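Long-range contacts in sialidase domain-containing protein (Dyadobacter fermentans, PDB 5HX0), which is of unknown function but carries a sialidase-type, BNR repeat-like beta-propeller domain and so may bind or act on carbohydrate: residues E46-I50 against G106-T110; K55-A59 against P391-A395; L335-I341 against A352-R358; L366-W370 against V381-F385. All coordinates share one frame; numbering follows the deposited sequence.

Contact 1: residues E46-I50 against G106-T110; sequences EDVVI and GKTWT
Ile50 lies over one face of the Trp109 indole, CG2 above the six-membered ring. That CG2 sits 3.8 Å from the centroid of the six-membered ring of Trp109, 18° off the ring normal, a CH-pi contact. With CG1 anti to the carbonyl carbon (chi1 -67°), the other branch runs along the same face, and CG1 of Ile50 comes 3.6 Å from Trp109 NE1. The indole N-H itself turns back within its own loop to a weak bond with the carbonyl oxygen of Gly106, which may help to set the rotation of the ring. At the far end Lys107, in the conformer modelled here (one of two), stretches out and bends only at its last torsion, bringing NZ 2.9 Å from OE1 of Glu46. This salt bridge meets OE1 from above the carboxylate plane, and a weak second bond goes to OE2. Between the backbones, one water joins Val49 O to Lys107 O and another joins Ile50 O to Thr110 O. The loop between strands 97-103 and 114-117 of one sheet thus packs on edge strand 42-51 of the adjoining sheet, which is hydrogen-bonded to strand 393-401, while Val101 and Leu73 lie beside both Ile50 and Trp109.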
loop_
_atom_site.group_PDB
_atom_site.type_symbol
_atom_site.label_atom_id
_atom_site.label_comp_id
_atom_site.label_asym_id
_atom_site.label_seq_id
_atom_site.Cartn_x
_atom_site.Cartn_y
_atom_site.Cartn_z
ATOM N N GLU A 46 16.473 -9.246 -28.987
ATOM C CA GLU A 46 16.926 -9.913 -27.775
ATOM C C GLU A 46 15.751 -10.003 -26.811
ATOM O O GLU A 46 14.732 -9.333 -26.979
ATOM C CB GLU A 46 18.080 -9.156 -27.129
ATOM C CG GLU A 46 17.735 -7.719 -26.786
ATOM C CD GLU A 46 18.901 -6.980 -26.144
ATOM O OE1 GLU A 46 19.743 -7.635 -25.486
ATOM O OE2 GLU A 46 18.973 -5.745 -26.304
ATOM N N ASP A 47 15.907 -10.837 -25.804
ATOM C CA ASP A 47 15.005 -10.852 -24.664
ATOM C C ASP A 47 15.640 -10.089 -23.513
ATOM O O ASP A 47 16.867 -10.051 -23.393
ATOM C CB ASP A 47 14.714 -12.281 -24.240
ATOM C CG ASP A 47 13.992 -13.041 -25.312
ATOM O OD1 ASP A 47 13.131 -12.432 -25.980
ATOM O OD2 ASP A 47 14.299 -14.224 -25.508
ATOM N N VAL A 48 14.807 -9.468 -22.669
ATOM C CA VAL A 48 15.312 -8.730 -21.515
ATOM C C VAL A 48 14.526 -9.127 -20.270
ATOM O O VAL A 48 13.399 -9.624 -20.342
ATOM C CB VAL A 48 15.265 -7.200 -21.718
ATOM C CG1 VAL A 48 16.046 -6.824 -22.943
ATOM C CG2 VAL A 48 13.811 -6.692 -21.838
ATOM N N VAL A 49 15.160 -8.937 -19.118
ATOM C CA VAL A 49 14.496 -9.048 -17.824
ATOM C C VAL A 49 14.248 -7.629 -17.326
ATOM O O VAL A 49 15.168 -6.807 -17.285
ATOM C CB VAL A 49 15.325 -9.866 -16.821
ATOM C CG1 VAL A 49 14.667 -9.810 -15.441
ATOM C CG2 VAL A 49 15.407 -11.332 -17.283
ATOM N N ILE A 50 12.996 -7.324 -17.007
ATOM C CA ILE A 50 12.586 -5.974 -16.672
ATOM C C ILE A 50 12.509 -5.771 -15.164
ATOM O O ILE A 50 12.966 -4.753 -14.648
ATOM C CB ILE A 50 11.240 -5.652 -17.364
ATOM C CG1 ILE A 50 11.452 -5.598 -18.883
ATOM C CG2 ILE A 50 10.610 -4.333 -16.815
ATOM C CD1 ILE A 50 10.206 -5.257 -19.685
ATOM N N GLY A 106 14.181 0.660 -23.116
ATOM C CA GLY A 106 13.553 -0.645 -23.176
ATOM C C GLY A 106 14.412 -1.770 -22.648
ATOM O O GLY A 106 13.907 -2.888 -22.439
ATOM N N LYS A 107 15.683 -1.499 -22.384
ATOM C CA LYS A 107 16.674 -2.501 -22.026
ATOM C C LYS A 107 17.193 -2.347 -20.604
ATOM O O LYS A 107 17.342 -3.339 -19.886
ATOM C CB LYS A 107 17.838 -2.411 -23.019
ATOM C CG LYS A 107 18.943 -3.409 -22.846
ATOM C CD LYS A 107 19.849 -3.379 -24.078
ATOM C CE LYS A 107 20.909 -4.462 -23.989
ATOM N NZ LYS A 107 20.347 -5.698 -23.370
ATOM N N THR A 108 17.469 -1.122 -20.192
ATOM C CA THR A 108 17.930 -0.792 -18.850
ATOM C C THR A 108 16.756 -0.271 -18.029
ATOM O O THR A 108 16.139 0.724 -18.406
ATOM C CB THR A 108 19.027 0.267 -18.960
ATOM O OG1 THR A 108 20.084 -0.291 -19.747
ATOM C CG2 THR A 108 19.555 0.647 -17.578
ATOM N N TRP A 109 16.471 -0.914 -16.896
ATOM C CA TRP A 109 15.289 -0.584 -16.112
ATOM C C TRP A 109 15.669 -0.165 -14.700
ATOM O O TRP A 109 16.605 -0.711 -14.113
ATOM C CB TRP A 109 14.333 -1.776 -16.063
ATOM C CG TRP A 109 13.779 -2.037 -17.420
ATOM C CD1 TRP A 109 14.351 -2.774 -18.409
ATOM C CD2 TRP A 109 12.573 -1.497 -17.955
ATOM N NE1 TRP A 109 13.555 -2.750 -19.524
ATOM C CE2 TRP A 109 12.458 -1.966 -19.274
ATOM C CE3 TRP A 109 11.560 -0.683 -17.432
ATOM C CZ2 TRP A 109 11.368 -1.647 -20.094
ATOM C CZ3 TRP A 109 10.484 -0.359 -18.247
ATOM C CH2 TRP A 109 10.396 -0.838 -19.562
ATOM N N THR A 110 14.905 0.779 -14.144
ATOM C CA THR A 110 15.116 1.166 -12.747
ATOM C C THR A 110 14.942 -0.052 -11.841
ATOM O O THR A 110 14.013 -0.851 -12.041
ATOM C CB THR A 110 14.144 2.270 -12.331
ATOM O OG1 THR A 110 12.802 1.860 -12.638
ATOM C CG2 THR A 110 14.475 3.575 -13.064
HETATM O O HOH W 1 17.442 -5.296 -17.807
HETATM O O HOH W 2 14.079 -3.618 -12.551
#

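Contact 2: residues K55-A59 against P391-A395; sequences KFHAA and PQHIA
Pro391 comes first, touching the other segment lightly through CB near the carbonyl oxygen of Phe56. Its own carbonyl oxygen accepts a nearly straight bond from His393 ND1 at 3.0 Å, lying in the plane of that imidazole, so the turn into the strand is held from within. Gln392 carries most of the contact. A water that accepts from its backbone N lies within hydrogen-bonding distance of Phe56 O, and the carbonyl oxygen of Gln392 takes the amide N of Ala58 at 3.1 Å, with the donor well above the carbonyl plane. The side chain of Gln392 bends at chi2 (64°) and lays its aliphatic part over one face of the His57 ring: Gln392 CB is 3.9 Å from the ring centroid, 14° off the normal, and Gln392 CG is 3.5 Å from His57 NE2. The amide and imidazole planes are only 20° apart. Past His393, whose CB points away, Ile394 reaches back with CD1, which rests 4.0 Å from Ala58 CB and close to the peptide leading into Ala59. This joins strand 56-65, an outermost strand of one sheet, to strand 393-401 of the neighbouring sheet. Both polar ends turn to Asp365: His57 NE2 bonds to its carboxylate and Gln392 NE2 to its carbonyl oxygen. With aliphatic carbons over the imidazole face and both polar ends tied to Asp365, the two side chains probably restrain each other's rotation.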
loop_
_atom_site.group_PDB
_atom_site.type_symbol
_atom_site.label_atom_id
_atom_site.label_comp_id
_atom_site.label_asym_id
_atom_site.label_seq_id
_atom_site.Cartn_x
_atom_site.Cartn_y
_atom_site.Cartn_z
ATOM N N LYS A 55 11.492 -12.622 -3.809
ATOM C CA LYS A 55 10.515 -12.442 -2.742
ATOM C C LYS A 55 9.137 -12.030 -3.253
ATOM O O LYS A 55 8.212 -11.935 -2.442
ATOM C CB LYS A 55 11.025 -11.394 -1.742
ATOM C CG LYS A 55 12.307 -11.833 -1.021
ATOM C CD LYS A 55 12.639 -10.850 0.100
ATOM C CE LYS A 55 14.060 -11.053 0.646
ATOM N NZ LYS A 55 14.435 -12.494 0.753
ATOM N N PHE A 56 8.974 -11.781 -4.560
ATOM C CA PHE A 56 7.775 -11.147 -5.093
ATOM C C PHE A 56 7.215 -11.927 -6.273
ATOM O O PHE A 56 7.948 -12.510 -7.072
ATOM C CB PHE A 56 8.046 -9.682 -5.555
ATOM C CG PHE A 56 8.294 -8.736 -4.411
ATOM C CD1 PHE A 56 7.275 -8.460 -3.506
ATOM C CD2 PHE A 56 9.536 -8.143 -4.222
ATOM C CE1 PHE A 56 7.480 -7.582 -2.418
ATOM C CE2 PHE A 56 9.754 -7.268 -3.141
ATOM C CZ PHE A 56 8.711 -6.989 -2.235
ATOM N N HIS A 57 5.897 -11.914 -6.362
ATOM C CA HIS A 57 5.174 -12.298 -7.556
ATOM C C HIS A 57 4.916 -11.003 -8.328
ATOM O O HIS A 57 4.192 -10.125 -7.846
ATOM C CB HIS A 57 3.898 -13.016 -7.140
ATOM C CG HIS A 57 3.101 -13.592 -8.267
ATOM N ND1 HIS A 57 2.330 -12.818 -9.109
ATOM C CD2 HIS A 57 2.902 -14.879 -8.647
ATOM C CE1 HIS A 57 1.717 -13.601 -9.983
ATOM N NE2 HIS A 57 2.042 -14.857 -9.720
ATOM N N ALA A 58 5.550 -10.855 -9.496
ATOM C CA ALA A 58 5.418 -9.664 -10.331
ATOM C C ALA A 58 4.730 -10.084 -11.616
ATOM O O ALA A 58 5.208 -11.000 -12.295
ATOM C CB ALA A 58 6.782 -9.023 -10.630
ATOM N N ALA A 59 3.605 -9.445 -11.946
ATOM C CA ALA A 59 2.804 -9.977 -13.048
ATOM C C ALA A 59 1.925 -8.898 -13.673
ATOM O O ALA A 59 1.724 -7.825 -13.112
ATOM C CB ALA A 59 1.943 -11.156 -12.569
ATOM N N PRO A 391 10.914 -17.383 -10.137
ATOM C CA PRO A 391 9.760 -16.560 -9.740
ATOM C C PRO A 391 9.027 -15.930 -10.925
ATOM O O PRO A 391 9.541 -15.831 -12.042
ATOM C CB PRO A 391 10.409 -15.465 -8.897
ATOM C CG PRO A 391 11.780 -15.288 -9.551
ATOM C CD PRO A 391 12.198 -16.673 -9.991
ATOM N N GLN A 392 7.804 -15.478 -10.652
ATOM C CA GLN A 392 7.078 -14.659 -11.620
ATOM C C GLN A 392 7.732 -13.277 -11.695
ATOM O O GLN A 392 7.824 -12.567 -10.686
ATOM C CB GLN A 392 5.608 -14.541 -11.217
ATOM C CG GLN A 392 4.717 -15.645 -11.768
ATOM C CD GLN A 392 5.085 -17.026 -11.243
ATOM O OE1 GLN A 392 5.500 -17.173 -10.096
ATOM N NE2 GLN A 392 4.938 -18.048 -12.087
ATOM N N HIS A 393 8.206 -12.903 -12.880
ATOM C CA HIS A 393 8.929 -11.650 -13.073
ATOM C C HIS A 393 8.432 -10.976 -14.352
ATOM O O HIS A 393 7.766 -11.595 -15.195
ATOM C CB HIS A 393 10.456 -11.903 -13.125
ATOM C CG HIS A 393 10.901 -12.784 -14.258
ATOM N ND1 HIS A 393 10.803 -14.161 -14.223
ATOM C CD2 HIS A 393 11.449 -12.480 -15.458
ATOM C CE1 HIS A 393 11.268 -14.665 -15.354
ATOM N NE2 HIS A 393 11.650 -13.664 -16.130
ATOM N N ILE A 394 8.766 -9.695 -14.507
ATOM C CA ILE A 394 8.488 -8.977 -15.753
ATOM C C ILE A 394 9.665 -9.172 -16.709
ATOM O O ILE A 394 10.828 -9.025 -16.327
ATOM C CB ILE A 394 8.244 -7.480 -15.490
ATOM C CG1 ILE A 394 7.321 -7.283 -14.253
ATOM C CG2 ILE A 394 7.688 -6.797 -16.771
ATOM C CD1 ILE A 394 5.949 -7.995 -14.374
ATOM N N ALA A 395 9.359 -9.450 -17.970
ATOM C CA ALA A 395 10.369 -9.661 -18.994
ATOM C C ALA A 395 9.873 -9.016 -20.286
ATOM O O ALA A 395 8.760 -8.481 -20.355
ATOM C CB ALA A 395 10.642 -11.153 -19.187
HETATM O O HOH W 3 7.327 -15.116 -7.823
#

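Contact 3: residues L335-I341 against A352-R358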
loop_
_atom_site.group_PDB
_atom_site.type_symbol
_atom_site.label_atom_id
_atom_site.label_comp_id
_atom_site.label_asym_id
_atom_site.label_seq_id
_atom_site.Cartn_x
_atom_site.Cartn_y
_atom_site.Cartn_z
ATOM N N LEU A 335 5.228 -23.526 -23.484
ATOM C CA LEU A 335 4.671 -22.337 -22.836
ATOM C C LEU A 335 5.442 -21.078 -23.197
ATOM O O LEU A 335 6.669 -21.056 -23.119
ATOM C CB LEU A 335 4.704 -22.518 -21.329
ATOM C CG LEU A 335 3.899 -23.681 -20.763
ATOM C CD1 LEU A 335 4.311 -23.917 -19.323
ATOM C CD2 LEU A 335 2.423 -23.337 -20.850
ATOM N N GLY A 336 4.718 -20.015 -23.554
ATOM C CA GLY A 336 5.384 -18.736 -23.766
ATOM C C GLY A 336 4.513 -17.624 -24.320
ATOM O O GLY A 336 3.366 -17.437 -23.892
ATOM N N ILE A 337 5.061 -16.887 -25.288
ATOM C CA ILE A 337 4.509 -15.620 -25.761
ATOM C C ILE A 337 4.548 -15.652 -27.272
ATOM O O ILE A 337 5.571 -16.030 -27.848
ATOM C CB ILE A 337 5.316 -14.397 -25.263
ATOM C CG1 ILE A 337 5.612 -14.447 -23.746
ATOM C CG2 ILE A 337 4.652 -13.071 -25.722
ATOM C CD1 ILE A 337 4.392 -14.333 -22.814
ATOM N N ARG A 338 3.466 -15.213 -27.919
ATOM C CA ARG A 338 3.396 -15.199 -29.380
ATOM C C ARG A 338 2.738 -13.907 -29.868
ATOM O O ARG A 338 2.206 -13.113 -29.086
ATOM C CB ARG A 338 2.639 -16.442 -29.890
ATOM C CG ARG A 338 3.329 -17.746 -29.454
ATOM C CD ARG A 338 2.637 -19.008 -29.934
ATOM N NE ARG A 338 3.428 -20.162 -29.496
ATOM C CZ ARG A 338 3.531 -21.301 -30.171
ATOM N NH1 ARG A 338 2.889 -21.460 -31.323
ATOM N NH2 ARG A 338 4.284 -22.281 -29.691
ATOM N N ALA A 339 2.761 -13.708 -31.186
ATOM C CA ALA A 339 2.172 -12.517 -31.776
ATOM C C ALA A 339 1.956 -12.742 -33.266
ATOM O O ALA A 339 2.502 -13.677 -33.857
ATOM C CB ALA A 339 3.060 -11.283 -31.547
ATOM N N ARG A 340 1.149 -11.863 -33.868
ATOM C CA ARG A 340 1.056 -11.812 -35.319
ATOM C C ARG A 340 0.771 -10.375 -35.735
ATOM O O ARG A 340 0.220 -9.593 -34.965
ATOM C CB ARG A 340 -0.015 -12.782 -35.857
ATOM C CG ARG A 340 -1.386 -12.691 -35.206
ATOM C CD ARG A 340 -2.297 -13.871 -35.649
ATOM N NE ARG A 340 -1.906 -15.149 -35.050
ATOM C CZ ARG A 340 -2.237 -16.342 -35.538
ATOM N NH1 ARG A 340 -2.971 -16.433 -36.649
ATOM N NH2 ARG A 340 -1.828 -17.451 -34.931
ATOM N N ILE A 341 1.174 -10.017 -36.950
ATOM C CA ILE A 341 1.018 -8.653 -37.432
ATOM C C ILE A 341 -0.131 -8.633 -38.425
ATOM O O ILE A 341 -0.064 -9.290 -39.469
ATOM C CB ILE A 341 2.314 -8.129 -38.072
ATOM C CG1 ILE A 341 3.435 -8.065 -37.031
ATOM C CG2 ILE A 341 2.061 -6.764 -38.729
ATOM C CD1 ILE A 341 4.761 -7.549 -37.610
ATOM N N ALA A 352 -2.287 -14.223 -41.132
ATOM C CA ALA A 352 -1.059 -13.583 -40.687
ATOM C C ALA A 352 -0.195 -14.606 -39.956
ATOM O O ALA A 352 -0.688 -15.303 -39.056
ATOM C CB ALA A 352 -1.364 -12.381 -39.782
ATOM N N PRO A 353 1.080 -14.730 -40.311
ATOM C CA PRO A 353 1.911 -15.787 -39.725
ATOM C C PRO A 353 2.225 -15.491 -38.270
ATOM O O PRO A 353 2.419 -14.339 -37.883
ATOM C CB PRO A 353 3.178 -15.768 -40.592
ATOM C CG PRO A 353 3.227 -14.386 -41.195
ATOM C CD PRO A 353 1.780 -13.961 -41.361
ATOM N N GLU A 354 2.292 -16.549 -37.466
ATOM C CA GLU A 354 2.495 -16.391 -36.032
ATOM C C GLU A 354 3.982 -16.251 -35.712
ATOM O O GLU A 354 4.820 -17.019 -36.202
ATOM C CB GLU A 354 1.890 -17.568 -35.273
ATOM C CG GLU A 354 1.980 -17.452 -33.761
ATOM C CD GLU A 354 1.148 -18.510 -33.062
ATOM O OE1 GLU A 354 1.548 -19.688 -33.074
ATOM O OE2 GLU A 354 0.079 -18.162 -32.517
ATOM N N ILE A 355 4.295 -15.247 -34.910
ATOM C CA ILE A 355 5.641 -14.948 -34.439
ATOM C C ILE A 355 5.777 -15.608 -33.074
ATOM O O ILE A 355 4.969 -15.343 -32.176
ATOM C CB ILE A 355 5.846 -13.424 -34.335
ATOM C CG1 ILE A 355 5.559 -12.746 -35.679
ATOM C CG2 ILE A 355 7.225 -13.082 -33.801
ATOM C CD1 ILE A 355 5.395 -11.238 -35.586
ATOM N N VAL A 356 6.766 -16.478 -32.889
ATOM C CA VAL A 356 6.909 -17.149 -31.594
ATOM C C VAL A 356 8.029 -16.459 -30.828
ATOM O O VAL A 356 9.200 -16.545 -31.213
ATOM C CB VAL A 356 7.158 -18.658 -31.749
ATOM C CG1 VAL A 356 7.222 -19.315 -30.373
ATOM C CG2 VAL A 356 6.028 -19.308 -32.577
ATOM N N LEU A 357 7.687 -15.771 -29.731
ATOM C CA LEU A 357 8.704 -15.001 -29.012
ATOM C C LEU A 357 9.377 -15.790 -27.886
ATOM O O LEU A 357 10.573 -15.607 -27.632
ATOM C CB LEU A 357 8.097 -13.711 -28.437
ATOM C CG LEU A 357 7.496 -12.737 -29.456
ATOM C CD1 LEU A 357 6.856 -11.556 -28.748
ATOM C CD2 LEU A 357 8.565 -12.258 -30.446
ATOM N N ARG A 358 8.643 -16.651 -27.187
ATOM C CA ARG A 358 9.192 -17.412 -26.067
ATOM C C ARG A 358 8.570 -18.794 -26.072
ATOM O O ARG A 358 7.366 -18.933 -26.305
ATOM C CB ARG A 358 8.914 -16.760 -24.684
ATOM C CG ARG A 358 9.481 -15.366 -24.470
ATOM C CD ARG A 358 11.001 -15.388 -24.340
ATOM N NE ARG A 358 11.512 -16.003 -23.119
ATOM C CZ ARG A 358 11.978 -15.315 -22.076
ATOM N NH1 ARG A 358 11.974 -13.987 -22.088
ATOM N NH2 ARG A 358 12.459 -15.952 -21.028
HETATM O O HOH W 4 5.112 -20.480 -27.191
HETATM O O HOH W 5 2.810 -11.835 -38.504
#
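Two salt bridges converge on the carboxylate of Glu354, one from each arginine on that face of the hairpin. Arg338 NH1 lies 2.8 Å from Glu354 OE1, and Arg340 NH2 lies 3.2 Å from Glu354 OE2. Both guanidinium groups offer an edge, and both stand almost perpendicular to the carboxylate (88° and 87°), which they meet from above its plane. Arg338 gets there on a chain extended as far as NE; Arg340 has its CG between the backbone N and the carbonyl carbon (chi1 51°) and folds at chi3. Tyr328 OH, on the neighbouring strand 324-330, bonds to both Arg340 NE and Glu354 OE2, adding a third grip on the acid.

Backbone bonds hold the strands antiparallel, with Ala339 and Ile355 as a hydrogen-bonded pair in which Ile355 N approaches Ala339 O at 2.6 Å. Toward Gly336 a classic beta bulge sets Leu357 and Arg358 both against Ile337, whose carbonyl oxygen accepts from the two amides, at 2.8 Å from Leu357 N and 3.2 Å from Arg358 N. These are the last two strands of a four-stranded antiparallel sheet, the usual form of a beta-propeller blade, and 354-358 is one of its two edge strands.

Two waters bridge the strands: one links Arg338 NE to Arg358 O, the other Ile341 N to Pro353 O.

Among the apolar contacts, Ile341 CG1 meets Ile355 CD1 at 4.0 Å, and Ile337 CG2 touches Leu357 CD1 at the same distance. On the arginine face, Val356 lies alongside Arg338 with its methyl groups over the guanidinium.

Contact 4: residues L366-W370 against V381-F385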
loop_
_atom_site.group_PDB
_atom_site.type_symbol
_atom_site.label_atom_id
_atom_site.label_comp_id
_atom_site.label_asym_id
_atom_site.label_seq_id
_atom_site.Cartn_x
_atom_site.Cartn_y
_atom_site.Cartn_z
ATOM N N LEU A 366 2.171 -17.091 -16.473
ATOM C CA LEU A 366 2.992 -16.190 -17.282
ATOM C C LEU A 366 2.071 -15.570 -18.322
ATOM O O LEU A 366 0.892 -15.920 -18.404
ATOM C CB LEU A 366 4.174 -16.929 -17.944
ATOM C CG LEU A 366 3.882 -18.251 -18.676
ATOM C CD1 LEU A 366 3.140 -18.049 -20.014
ATOM C CD2 LEU A 366 5.179 -19.064 -18.941
ATOM N N GLY A 367 2.626 -14.678 -19.150
ATOM C CA GLY A 367 1.894 -14.130 -20.276
ATOM C C GLY A 367 1.473 -12.682 -20.123
ATOM O O GLY A 367 2.255 -11.838 -19.665
ATOM N N TYR A 368 0.233 -12.380 -20.500
ATOM C CA TYR A 368 -0.295 -11.018 -20.476
ATOM C C TYR A 368 0.647 -10.011 -21.157
ATOM O O TYR A 368 1.019 -9.008 -20.541
ATOM C CB TYR A 368 -0.581 -10.589 -19.042
ATOM C CG TYR A 368 -1.829 -11.207 -18.429
ATOM C CD1 TYR A 368 -1.974 -12.588 -18.313
ATOM C CD2 TYR A 368 -2.876 -10.398 -17.994
ATOM C CE1 TYR A 368 -3.125 -13.162 -17.758
ATOM C CE2 TYR A 368 -4.023 -10.949 -17.442
ATOM C CZ TYR A 368 -4.142 -12.329 -17.328
ATOM O OH TYR A 368 -5.287 -12.853 -16.771
ATOM N N PRO A 369 1.020 -10.243 -22.410
ATOM C CA PRO A 369 1.940 -9.301 -23.059
ATOM C C PRO A 369 1.293 -7.951 -23.349
ATOM O O PRO A 369 0.078 -7.815 -23.507
ATOM C CB PRO A 369 2.356 -10.020 -24.353
ATOM C CG PRO A 369 1.163 -10.894 -24.666
ATOM C CD PRO A 369 0.648 -11.348 -23.312
ATOM N N TRP A 370 2.156 -6.947 -23.457
ATOM C CA TRP A 370 1.756 -5.572 -23.725
ATOM C C TRP A 370 2.918 -4.900 -24.442
ATOM O O TRP A 370 4.033 -4.872 -23.909
ATOM C CB TRP A 370 1.417 -4.847 -22.406
ATOM C CG TRP A 370 0.603 -3.589 -22.567
ATOM C CD1 TRP A 370 0.989 -2.425 -23.171
ATOM C CD2 TRP A 370 -0.733 -3.382 -22.102
ATOM N NE1 TRP A 370 -0.044 -1.488 -23.102
ATOM C CE2 TRP A 370 -1.106 -2.062 -22.447
ATOM C CE3 TRP A 370 -1.646 -4.179 -21.400
ATOM C CZ2 TRP A 370 -2.358 -1.525 -22.107
ATOM C CZ3 TRP A 370 -2.876 -3.649 -21.075
ATOM C CH2 TRP A 370 -3.224 -2.337 -21.424
ATOM N N VAL A 381 7.913 -5.899 -26.621
ATOM C CA VAL A 381 6.766 -6.687 -26.169
ATOM C C VAL A 381 7.087 -7.087 -24.735
ATOM O O VAL A 381 7.906 -7.980 -24.504
ATOM C CB VAL A 381 6.517 -7.913 -27.050
ATOM C CG1 VAL A 381 5.261 -8.662 -26.553
ATOM C CG2 VAL A 381 6.395 -7.500 -28.526
ATOM N N SER A 382 6.464 -6.419 -23.764
ATOM C CA SER A 382 6.625 -6.844 -22.386
ATOM C C SER A 382 5.589 -7.910 -22.035
ATOM O O SER A 382 4.574 -8.075 -22.714
ATOM C CB SER A 382 6.482 -5.648 -21.425
ATOM O OG SER A 382 5.109 -5.275 -21.298
ATOM N N TYR A 383 5.861 -8.645 -20.959
ATOM C CA TYR A 383 4.983 -9.703 -20.463
ATOM C C TYR A 383 5.506 -10.086 -19.090
ATOM O O TYR A 383 6.561 -9.610 -18.668
ATOM C CB TYR A 383 4.932 -10.923 -21.406
ATOM C CG TYR A 383 6.274 -11.303 -21.993
ATOM C CD1 TYR A 383 7.158 -12.132 -21.294
ATOM C CD2 TYR A 383 6.671 -10.813 -23.243
ATOM C CE1 TYR A 383 8.398 -12.472 -21.834
ATOM C CE2 TYR A 383 7.909 -11.163 -23.790
ATOM C CZ TYR A 383 8.763 -11.977 -23.072
ATOM O OH TYR A 383 9.982 -12.308 -23.608
ATOM N N TYR A 384 4.749 -10.914 -18.366
ATOM C CA TYR A 384 5.354 -11.529 -17.197
ATOM C C TYR A 384 5.626 -12.991 -17.512
ATOM O O TYR A 384 5.105 -13.558 -18.487
ATOM C CB TYR A 384 4.519 -11.344 -15.905
ATOM C CG TYR A 384 3.374 -12.323 -15.670
ATOM C CD1 TYR A 384 2.195 -12.226 -16.400
ATOM C CD2 TYR A 384 3.458 -13.313 -14.672
ATOM C CE1 TYR A 384 1.116 -13.111 -16.175
ATOM C CE2 TYR A 384 2.382 -14.212 -14.443
ATOM C CZ TYR A 384 1.212 -14.091 -15.204
ATOM O OH TYR A 384 0.137 -14.959 -15.004
ATOM N N PHE A 385 6.534 -13.573 -16.735
ATOM C CA PHE A 385 7.147 -14.815 -17.182
ATOM C C PHE A 385 7.664 -15.593 -15.984
ATOM O O PHE A 385 7.808 -15.059 -14.881
ATOM C CB PHE A 385 8.294 -14.552 -18.173
ATOM C CG PHE A 385 8.444 -15.635 -19.200
ATOM C CD1 PHE A 385 7.502 -15.768 -20.205
ATOM C CD2 PHE A 385 9.522 -16.521 -19.155
ATOM C CE1 PHE A 385 7.617 -16.769 -21.171
ATOM C CE2 PHE A 385 9.653 -17.526 -20.091
ATOM C CZ PHE A 385 8.699 -17.664 -21.106
#
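The Tyr384 ring has the backbone of Leu366 and Gly367 on one face and Tyr368 CD1 at its edge. Leu366 CA stands 3.6 Å from the Tyr384 centroid, 18° off the normal, in a CH-pi contact, and Tyr368 CD1 comes 3.8 Å from Tyr384 CE1. The Phe385 ring takes Leu366 CD2 over one face, toward its rim. These rings belong to a beta hairpin, strands 367-375 and 378-385, in an antiparallel four-stranded sheet of the propeller type. Tyr384 reaches back across Leu366 because its CG lies between the backbone N and the carbonyl carbon (chi1 83°), and its OH bonds to Asp365. Tyr368 OH bonds to Glu265; an acetate ion, likely a crystallisation additive, lies about 3 Å from the Tyr368 side chain (nearest atoms).

Gly367 and Tyr384 form one hydrogen-bonded pair, Trp370 and Ser382 another, and between them the register slips by one residue: a beta bulge. The slip leaves Pro369 CA 2.9 Å from Ser382 O in a CA-H...O contact. At the far end Trp370 O accepts twice from one residue: Ser382 N comes from above the carbonyl plane, and Ser382 OG, 2.9 Å from Trp370 O, lies in that plane on a lone pair.

How the contacts relate
Contacts 1, 2 and 4 meet on one four-stranded antiparallel sheet, ordered 42-51, 393-401, 378-385, 367-375, their centres 11 to 14 Å apart. The N-terminal strand 42-51 completes a sheet otherwise made from the end of the chain, the closure by which propellers join their first and last blades. Contacts 1 and 2 cross along the chain and tie this sheet to the following one, which holds 56-65. Contact 3, nested with contact 4 inside the long loop closed by contact 2, belongs to the preceding sheet; it lies about 12 Å from contact 4, centre to centre. There Arg358 NH1 probably bonds to Tyr383 OH and Ile337 packs on Tyr383, so three successive sheets are joined.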